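Long-range contacts in YghZ aldo-keto reductase (Escherichia coli, PDB 3N6Q), which probably catalyses the NADPH-dependent reduction of aldehydes or ketones to alcohols, using a TIM-barrel fold: residues Y15-G19 and L290-T296; A47-A52 and S303-E309. All coordinates share one frame; numbering follows the deposited sequence.

Contact 1 of 2, residues Y15-G19 and L290-T296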
ATOM      1  N   TYR B  15      30.048  -0.624  17.053  1.00 16.15           N
ATOM      2  CA  TYR B  15      28.699  -0.880  16.555  1.00 17.18           C
ATOM      3  C   TYR B  15      28.398  -2.366  16.686  1.00 17.21           C
ATOM      4  O   TYR B  15      29.281  -3.214  16.444  1.00 18.04           O
ATOM      5  CB  TYR B  15      28.639  -0.474  15.099  1.00 15.12           C
ATOM      6  CG  TYR B  15      28.878   1.039  15.003  1.00 16.60           C
ATOM      7  CD1 TYR B  15      27.804   1.951  15.214  1.00 17.11           C
ATOM      8  CD2 TYR B  15      30.164   1.557  14.743  1.00 18.68           C
ATOM      9  CE1 TYR B  15      28.037   3.343  15.274  1.00 15.14           C
ATOM     10  CE2 TYR B  15      30.399   2.959  14.732  1.00 20.26           C
ATOM     11  CZ  TYR B  15      29.326   3.839  14.986  1.00 19.86           C
ATOM     12  OH  TYR B  15      29.546   5.201  15.008  1.00 18.86           O
ATOM     13  N   ARG B  16      27.157  -2.677  17.041  1.00 14.10           N
ATOM     14  CA  ARG B  16      26.704  -4.068  17.190  1.00 14.59           C
ATOM     15  C   ARG B  16      25.499  -4.304  16.330  1.00 16.11           C
ATOM     16  O   ARG B  16      24.528  -3.486  16.388  1.00 14.89           O
ATOM     17  CB  ARG B  16      26.315  -4.308  18.651  1.00 13.10           C
ATOM     18  CG  ARG B  16      27.530  -4.127  19.599  1.00 16.86           C
ATOM     19  CD  ARG B  16      27.137  -4.537  21.041  1.00 16.47           C
ATOM     20  NE  ARG B  16      28.363  -4.531  21.849  1.00 20.14           N
ATOM     21  CZ  ARG B  16      28.568  -5.257  22.938  1.00 21.30           C
ATOM     22  NH1 ARG B  16      27.580  -6.011  23.459  1.00 12.50           N
ATOM     23  NH2 ARG B  16      29.775  -5.196  23.526  1.00 17.33           N
ATOM     24  N   TYR B  17      25.516  -5.408  15.562  1.00 18.07           N
ATOM     25  CA  TYR B  17      24.316  -5.825  14.829  1.00 16.63           C
ATOM     26  C   TYR B  17      23.205  -6.064  15.794  1.00 18.71           C
ATOM     27  O   TYR B  17      23.387  -6.708  16.830  1.00 17.39           O
ATOM     28  CB  TYR B  17      24.562  -7.090  13.965  1.00 18.76           C
ATOM     29  CG  TYR B  17      25.384  -6.765  12.760  1.00 16.77           C
ATOM     30  CD1 TYR B  17      24.777  -6.370  11.589  1.00 18.11           C
ATOM     31  CD2 TYR B  17      26.788  -6.762  12.819  1.00 19.70           C
ATOM     32  CE1 TYR B  17      25.552  -5.958  10.468  1.00 21.50           C
ATOM     33  CE2 TYR B  17      27.569  -6.417  11.694  1.00 23.15           C
ATOM     34  CZ  TYR B  17      26.943  -6.018  10.540  1.00 22.09           C
ATOM     35  OH  TYR B  17      27.683  -5.670   9.448  1.00 20.43           O
ATOM     36  N   CYS B  18      21.995  -5.598  15.447  1.00 14.46           N
ATOM     37  CA  CYS B  18      20.874  -5.683  16.389  1.00 14.76           C
ATOM     38  C   CYS B  18      20.181  -7.050  16.161  1.00 16.41           C
ATOM     39  O   CYS B  18      19.561  -7.257  15.106  1.00 19.03           O
ATOM     40  CB  CYS B  18      19.897  -4.502  16.019  1.00 16.65           C
ATOM     41  SG  CYS B  18      18.463  -4.481  17.080  1.00 18.73           S
ATOM     42  N   GLY B  19      20.389  -8.023  17.057  1.00 17.28           N
ATOM     43  CA  GLY B  19      19.808  -9.357  16.894  1.00 17.92           C
ATOM     44  C   GLY B  19      20.319 -10.011  15.614  1.00 20.57           C
ATOM     45  O   GLY B  19      21.495  -9.845  15.272  1.00 23.40           O
ATOM     46  N   LEU B 290      27.681  -4.491  28.568  1.00 16.71           N
ATOM     47  CA  LEU B 290      28.243  -4.678  27.229  1.00 15.97           C
ATOM     48  C   LEU B 290      29.367  -5.788  27.198  1.00 19.31           C
ATOM     49  O   LEU B 290      30.106  -5.910  26.204  1.00 20.41           O
ATOM     50  CB  LEU B 290      28.911  -3.395  26.783  1.00 14.41           C
ATOM     51  CG  LEU B 290      27.884  -2.291  26.404  1.00 13.10           C
ATOM     52  CD1 LEU B 290      28.582  -0.993  26.102  1.00 13.68           C
ATOM     53  CD2 LEU B 290      26.960  -2.760  25.223  1.00 15.02           C
ATOM     54  N   LYS B 291      29.459  -6.561  28.276  1.00 19.87           N
ATOM     55  CA  LYS B 291      30.599  -7.490  28.476  1.00 22.84           C
ATOM     56  C   LYS B 291      30.528  -8.681  27.544  1.00 27.57           C
ATOM     57  O   LYS B 291      31.522  -9.427  27.371  1.00 28.24           O
ATOM     58  CB  LYS B 291      30.603  -8.017  29.914  1.00 22.83           C
ATOM     59  CG  LYS B 291      29.408  -8.940  30.271  1.00 19.31           C
ATOM     60  CD  LYS B 291      29.389  -9.201  31.842  1.00 19.76           C
ATOM     61  CE  LYS B 291      28.164  -9.967  32.342  1.00 23.77           C
ATOM     62  NZ  LYS B 291      26.859  -9.187  32.132  1.00 25.08           N
ATOM     63  N   ASP B 292      29.335  -8.915  27.007  1.00 26.88           N
ATOM     64  CA  ASP B 292      29.139  -9.980  26.045  1.00 29.56           C
ATOM     65  C   ASP B 292      28.074  -9.542  25.016  1.00 29.65           C
ATOM     66  O   ASP B 292      27.654  -8.369  24.980  1.00 29.10           O
ATOM     67  CB  ASP B 292      28.690 -11.251  26.771  1.00 29.18           C
ATOM     68  CG  ASP B 292      27.392 -11.043  27.576  1.00 36.40           C
ATOM     69  OD1 ASP B 292      26.497 -10.214  27.176  1.00 28.75           O
ATOM     70  OD2 ASP B 292      27.275 -11.733  28.626  1.00 36.60           O
ATOM     71  N   ASP B 293      27.554 -10.482  24.241  1.00 26.03           N
ATOM     72  CA  ASP B 293      26.836 -10.032  23.070  1.00 28.09           C
ATOM     73  C   ASP B 293      25.344 -10.098  23.280  1.00 26.23           C
ATOM     74  O   ASP B 293      24.608 -10.015  22.332  1.00 29.10           O
ATOM     75  CB  ASP B 293      27.278 -10.795  21.825  1.00 28.13           C
ATOM     76  CG  ASP B 293      26.836 -12.234  21.840  1.00 36.35           C
ATOM     77  OD1 ASP B 293      26.126 -12.661  22.798  1.00 37.75           O
ATOM     78  OD2 ASP B 293      27.201 -12.958  20.867  1.00 46.91           O
ATOM     79  N   ARG B 294      24.921 -10.186  24.538  1.00 24.70           N
ATOM     80  CA  ARG B 294      23.498 -10.325  24.905  1.00 25.19           C
ATOM     81  C   ARG B 294      22.788  -8.955  24.842  1.00 24.61           C
ATOM     82  O   ARG B 294      21.536  -8.857  24.914  1.00 26.15           O
ATOM     83  CB  ARG B 294      23.394 -10.835  26.357  1.00 28.37           C
ATOM     84  CG  ARG B 294      24.128 -12.187  26.588  1.00 31.93           C
ATOM     85  CD  ARG B 294      23.309 -13.399  26.034  1.00 38.27           C
ATOM     86  NE  ARG B 294      22.614 -14.078  27.112  1.00 38.81           N
ATOM     87  CZ  ARG B 294      21.618 -14.958  26.970  1.00 45.56           C
ATOM     88  NH1 ARG B 294      21.195 -15.355  25.780  1.00 36.25           N
ATOM     89  NH2 ARG B 294      21.037 -15.461  28.060  1.00 50.14           N
ATOM     90  N   VAL B 295      23.586  -7.901  24.796  1.00 20.13           N
ATOM     91  CA  VAL B 295      23.032  -6.554  24.813  1.00 18.37           C
ATOM     92  C   VAL B 295      23.544  -5.874  23.561  1.00 19.55           C
ATOM     93  O   VAL B 295      24.760  -5.851  23.307  1.00 18.75           O
ATOM     94  CB  VAL B 295      23.444  -5.820  26.097  1.00 17.11           C
ATOM     95  CG1 VAL B 295      23.142  -4.279  26.026  1.00 14.70           C
ATOM     96  CG2 VAL B 295      22.704  -6.403  27.305  1.00 18.95           C
ATOM     97  N   THR B 296      22.634  -5.329  22.751  1.00 15.61           N
ATOM     98  CA  THR B 296      23.038  -4.584  21.547  1.00 15.06           C
ATOM     99  C   THR B 296      23.570  -3.176  21.842  1.00 15.69           C
ATOM    100  O   THR B 296      24.531  -2.689  21.186  1.00 16.00           O
ATOM    101  CB  THR B 296      21.775  -4.436  20.597  1.00 12.55           C
ATOM    102  OG1 THR B 296      21.121  -5.703  20.483  1.00 15.62           O
ATOM    103  CG2 THR B 296      22.184  -3.948  19.238  1.00 17.16           C
TER
HETATM  104  O   HOH W   1      22.030  -7.777  19.312  1.00 23.72           O
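With CG anti to its carbonyl carbon (chi1 -62°) and the chain stretched out from CG to NE, Arg-16 reaches from the strand into the loop 290-296, where its guanidinium meets three backbone carbonyls. Arg-16 NH1 donates to two of them, Asp-292 O and Val-295 O, each at 2.8 Å. The Val-295 bond arrives close to the direction in which that carbonyl points (C=O...NH1 165°), whereas Asp-292 O is approached well off the plane of its peptide. Arg-16 NH2 donates to Leu-290 O at 2.8 Å, with an N-H...O angle of 152°. All three acceptors sit somewhat out of the guanidinium plane, and with carbonyls supplied by residues 290, 292 and 295 the loop wraps the end of the side chain. Leu-290 CD2 lies over one face, 3.7 Å from Arg-16 CZ and above the centre of the group, while NE is held by Gln-14 OE1. The gathered carbonyls would be expected to favour the positive charge.

Nearer the strand, Arg-16 CD lies 3.2 Å from Thr-296 O, a carbonyl buried here without a hydrogen-bond partner in the model. Thr-296 turns its methyl to the 15-19 segment, CG2 packing 3.6 Å from Cys-18 CA. Its OG1 bonds to the backbone of Cys-219 and also to a water, which donates to Tyr-17 O and accepts from Gly-19 N. In this way the N-terminal beta-hairpin, formed by strand 15-17 antiparallel to strand 24-31, is fastened to the loop preceding the last barrel strand, as is characteristic of the hairpin that closes the N-terminal end of the aldo-keto reductase barrel.

Contact 2 of 2, residues A47-A52 and S303-E309; sequences AILRKA and SRAEQLE
Lys-51 lies across Ala-305 and Glu-309 of the neighbouring helix. Lys-51 CB touches Ala-305 CB at 3.9 Å, and Lys-51 CG rests 3.7 Å from Ala-305 O. Bends at chi2 and chi3 (63° and 67°) then fold the chain over Glu-309: Lys-51 CD meets Glu-309 CG at 3.9 Å, CE passes beside the carboxylate, and Lys-51 NZ ends 2.7 Å from Glu-309 OE1 in a salt bridge. The ammonium group comes from above the carboxylate plane, and the two side chains run roughly perpendicular.

Deeper in the interface, Leu-308 CD1 fits against helix 42-54, 3.6 Å from both Ile-48 O and Ala-52 N, and also touches Ile-48 CG2 and Ala-52 CB. The CG1-CD1 branch of Ile-48 reaches the turn just before helix 305-312, with Ile-48 CD1 3.6 Å from Ser-303 O. Leu-30 of strand 24-31 backs both Ile-48 and Leu-308.

The axes of helix segments 47-52 and 305-309 run nearly parallel, come within 9.1 Å and cross at -23°. Such side-by-side packing of helices that follow the adjacent parallel strands 24-31 and 297-300, outside the sheet, is characteristic of the (beta/alpha)8 barrel.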
ATOM      1  N   ALA B  47      24.043  21.076  22.215  1.00 18.28           N
ATOM      2  CA  ALA B  47      25.429  20.658  22.545  1.00 19.07           C
ATOM      3  C   ALA B  47      25.495  19.139  22.766  1.00 20.28           C
ATOM      4  O   ALA B  47      26.469  18.460  22.282  1.00 20.23           O
ATOM      5  CB  ALA B  47      25.903  21.378  23.765  1.00 21.78           C
ATOM      6  N   ILE B  48      24.494  18.618  23.487  1.00 17.86           N
ATOM      7  CA  ILE B  48      24.320  17.171  23.662  1.00 17.64           C
ATOM      8  C   ILE B  48      24.202  16.397  22.346  1.00 16.52           C
ATOM      9  O   ILE B  48      24.924  15.385  22.143  1.00 19.29           O
ATOM     10  CB  ILE B  48      23.209  16.789  24.677  1.00 17.31           C
ATOM     11  CG1 ILE B  48      23.425  17.454  26.070  1.00 18.32           C
ATOM     12  CG2 ILE B  48      23.106  15.225  24.731  1.00 15.15           C
ATOM     13  CD1 ILE B  48      22.177  17.608  26.956  1.00 18.16           C
ATOM     14  N   LEU B  49      23.289  16.780  21.429  1.00 14.75           N
ATOM     15  CA  LEU B  49      23.164  16.026  20.172  1.00 16.78           C
ATOM     16  C   LEU B  49      24.414  16.068  19.348  1.00 16.33           C
ATOM     17  O   LEU B  49      24.768  15.081  18.621  1.00 15.78           O
ATOM     18  CB  LEU B  49      21.967  16.529  19.309  1.00 15.83           C
ATOM     19  CG  LEU B  49      20.608  16.445  20.044  1.00 18.85           C
ATOM     20  CD1 LEU B  49      19.456  16.946  19.117  1.00 16.74           C
ATOM     21  CD2 LEU B  49      20.277  14.978  20.411  1.00 22.30           C
ATOM     22  N   ARG B  50      25.018  17.260  19.291  1.00 16.63           N
ATOM     23  CA  ARG B  50      26.186  17.396  18.433  1.00 18.33           C
ATOM     24  C   ARG B  50      27.340  16.546  18.956  1.00 15.50           C
ATOM     25  O   ARG B  50      28.048  15.933  18.191  1.00 17.28           O
ATOM     26  CB  ARG B  50      26.673  18.855  18.392  1.00 18.34           C
ATOM     27  CG  ARG B  50      25.738  19.756  17.564  1.00 21.46           C
ATOM     28  CD  ARG B  50      26.365  21.166  17.511  1.00 24.35           C
ATOM     29  NE  ARG B  50      25.640  22.065  16.599  1.00 23.78           N
ATOM     30  CZ  ARG B  50      26.093  23.267  16.232  1.00 29.27           C
ATOM     31  NH1 ARG B  50      27.255  23.718  16.720  1.00 28.44           N
ATOM     32  NH2 ARG B  50      25.361  24.045  15.421  1.00 23.33           N
ATOM     33  N   LYS B  51      27.514  16.577  20.256  1.00 15.83           N
ATOM     34  CA  LYS B  51      28.551  15.757  20.876  1.00 16.89           C
ATOM     35  C   LYS B  51      28.275  14.276  20.660  1.00 18.24           C
ATOM     36  O   LYS B  51      29.197  13.523  20.226  1.00 14.98           O
ATOM     37  CB  LYS B  51      28.694  16.092  22.370  1.00 17.09           C
ATOM     38  CG  LYS B  51      29.688  15.171  23.163  1.00 17.06           C
ATOM     39  CD  LYS B  51      31.124  15.351  22.598  1.00 26.44           C
ATOM     40  CE  LYS B  51      31.632  16.754  22.890  1.00 31.91           C
ATOM     41  NZ  LYS B  51      33.095  16.921  22.592  1.00 37.42           N
ATOM     42  N   ALA B  52      27.014  13.851  20.900  1.00 16.12           N
ATOM     43  CA  ALA B  52      26.644  12.458  20.639  1.00 15.59           C
ATOM     44  C   ALA B  52      27.073  12.007  19.256  1.00 15.17           C
ATOM     45  O   ALA B  52      27.781  10.995  19.092  1.00 16.21           O
ATOM     46  CB  ALA B  52      25.120  12.250  20.828  1.00 13.31           C
ATOM     47  N   SER B 303      22.782  14.575  30.444  1.00 30.37           N
ATOM     48  CA  SER B 303      22.376  15.950  30.685  1.00 31.48           C
ATOM     49  C   SER B 303      23.419  16.985  30.267  1.00 31.74           C
ATOM     50  O   SER B 303      23.162  18.192  30.345  1.00 30.28           O
ATOM     51  CB  SER B 303      22.049  16.141  32.168  1.00 34.47           C
ATOM     52  OG  SER B 303      23.132  15.676  32.961  1.00 38.57           O
ATOM     53  N   ARG B 304      24.615  16.537  29.890  1.00 28.94           N
ATOM     54  CA  ARG B 304      25.633  17.469  29.363  1.00 29.67           C
ATOM     55  C   ARG B 304      26.615  16.747  28.486  1.00 26.80           C
ATOM     56  O   ARG B 304      26.803  15.546  28.641  1.00 26.76           O
ATOM     57  CB  ARG B 304      26.396  18.137  30.504  1.00 32.19           C
ATOM     58  CG  ARG B 304      26.951  17.158  31.493  1.00 33.43           C
ATOM     59  CD  ARG B 304      27.242  17.874  32.829  1.00 47.79           C
ATOM     60  NE  ARG B 304      28.453  18.667  32.696  1.00 56.78           N
ATOM     61  CZ  ARG B 304      29.631  18.357  33.237  1.00 62.48           C
ATOM     62  NH1 ARG B 304      29.748  17.300  34.032  1.00 64.05           N
ATOM     63  NH2 ARG B 304      30.691  19.125  32.999  1.00 63.53           N
ATOM     64  N   ALA B 305      27.308  17.483  27.621  1.00 26.76           N
ATOM     65  CA  ALA B 305      28.218  16.857  26.641  1.00 26.75           C
ATOM     66  C   ALA B 305      29.264  15.979  27.318  1.00 27.54           C
ATOM     67  O   ALA B 305      29.544  14.878  26.858  1.00 27.84           O
ATOM     68  CB  ALA B 305      28.890  17.910  25.770  1.00 28.20           C
ATOM     69  N   GLU B 306      29.798  16.443  28.451  1.00 26.54           N
ATOM     70  CA  GLU B 306      30.925  15.777  29.117  1.00 27.87           C
ATOM     71  C   GLU B 306      30.566  14.366  29.542  1.00 28.82           C
ATOM     72  O   GLU B 306      31.436  13.488  29.605  1.00 27.42           O
ATOM     73  CB  GLU B 306      31.326  16.549  30.391  1.00 28.86           C
ATOM     74  CG  GLU B 306      32.036  17.875  30.144  1.00 33.60           C
ATOM     75  CD  GLU B 306      31.129  18.975  29.573  1.00 44.81           C
ATOM     76  OE1 GLU B 306      29.873  18.914  29.714  1.00 36.44           O
ATOM     77  OE2 GLU B 306      31.690  19.901  28.925  1.00 51.48           O
ATOM     78  N   GLN B 307      29.310  14.182  29.954  1.00 27.89           N
ATOM     79  CA  GLN B 307      28.874  12.882  30.403  1.00 27.18           C
ATOM     80  C   GLN B 307      29.045  11.865  29.296  1.00 25.71           C
ATOM     81  O   GLN B 307      29.439  10.726  29.566  1.00 25.49           O
ATOM     82  CB  GLN B 307      27.406  12.859  30.869  1.00 25.08           C
ATOM     83  CG  GLN B 307      27.088  11.468  31.463  1.00 32.00           C
ATOM     84  CD  GLN B 307      25.615  11.226  31.821  1.00 39.18           C
ATOM     85  OE1 GLN B 307      24.866  12.175  32.073  1.00 40.98           O
ATOM     86  NE2 GLN B 307      25.221   9.932  31.924  1.00 37.30           N
ATOM     87  N   LEU B 308      28.757  12.268  28.048  1.00 23.69           N
ATOM     88  CA  LEU B 308      28.885  11.348  26.920  1.00 23.84           C
ATOM     89  C   LEU B 308      30.352  10.970  26.729  1.00 23.52           C
ATOM     90  O   LEU B 308      30.667   9.801  26.561  1.00 22.21           O
ATOM     91  CB  LEU B 308      28.336  11.946  25.624  1.00 23.15           C
ATOM     92  CG  LEU B 308      26.821  12.206  25.669  1.00 24.50           C
ATOM     93  CD1 LEU B 308      26.429  12.970  24.378  1.00 22.29           C
ATOM     94  CD2 LEU B 308      26.102  10.824  25.760  1.00 26.98           C
ATOM     95  N   GLU B 309      31.239  11.968  26.765  1.00 23.32           N
ATOM     96  CA  GLU B 309      32.668  11.690  26.622  1.00 25.99           C
ATOM     97  C   GLU B 309      33.102  10.651  27.686  1.00 24.46           C
ATOM     98  O   GLU B 309      33.803   9.718  27.387  1.00 27.45           O
ATOM     99  CB  GLU B 309      33.484  12.988  26.713  1.00 26.88           C
ATOM    100  CG  GLU B 309      33.029  14.044  25.687  1.00 31.67           C
ATOM    101  CD  GLU B 309      33.834  15.378  25.719  1.00 42.89           C
ATOM    102  OE1 GLU B 309      34.429  15.720  24.671  1.00 46.86           O
ATOM    103  OE2 GLU B 309      33.860  16.094  26.760  1.00 47.24           O
TER

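Along the chain the segments alternate, 15-19, 47-52, 290-296 and 303-309, so each contact joins the N-terminal part of the chain to its C-terminal part. Their centres are 22 Å apart and their nearest atoms about 7 Å, without touching. Two neighbouring parallel strands connect them: strand 24-31, which pairs with strand 15-17 and leads on to helix 42-54, and strand 297-300, which follows the loop of contact 1 and precedes helix 305-312 of contact 2. Contact 1 joins the N-terminal hairpin to the loop entering strand 297-300, and contact 2 bridges the same region in the outer helical layer, both across the seam where the barrel closes.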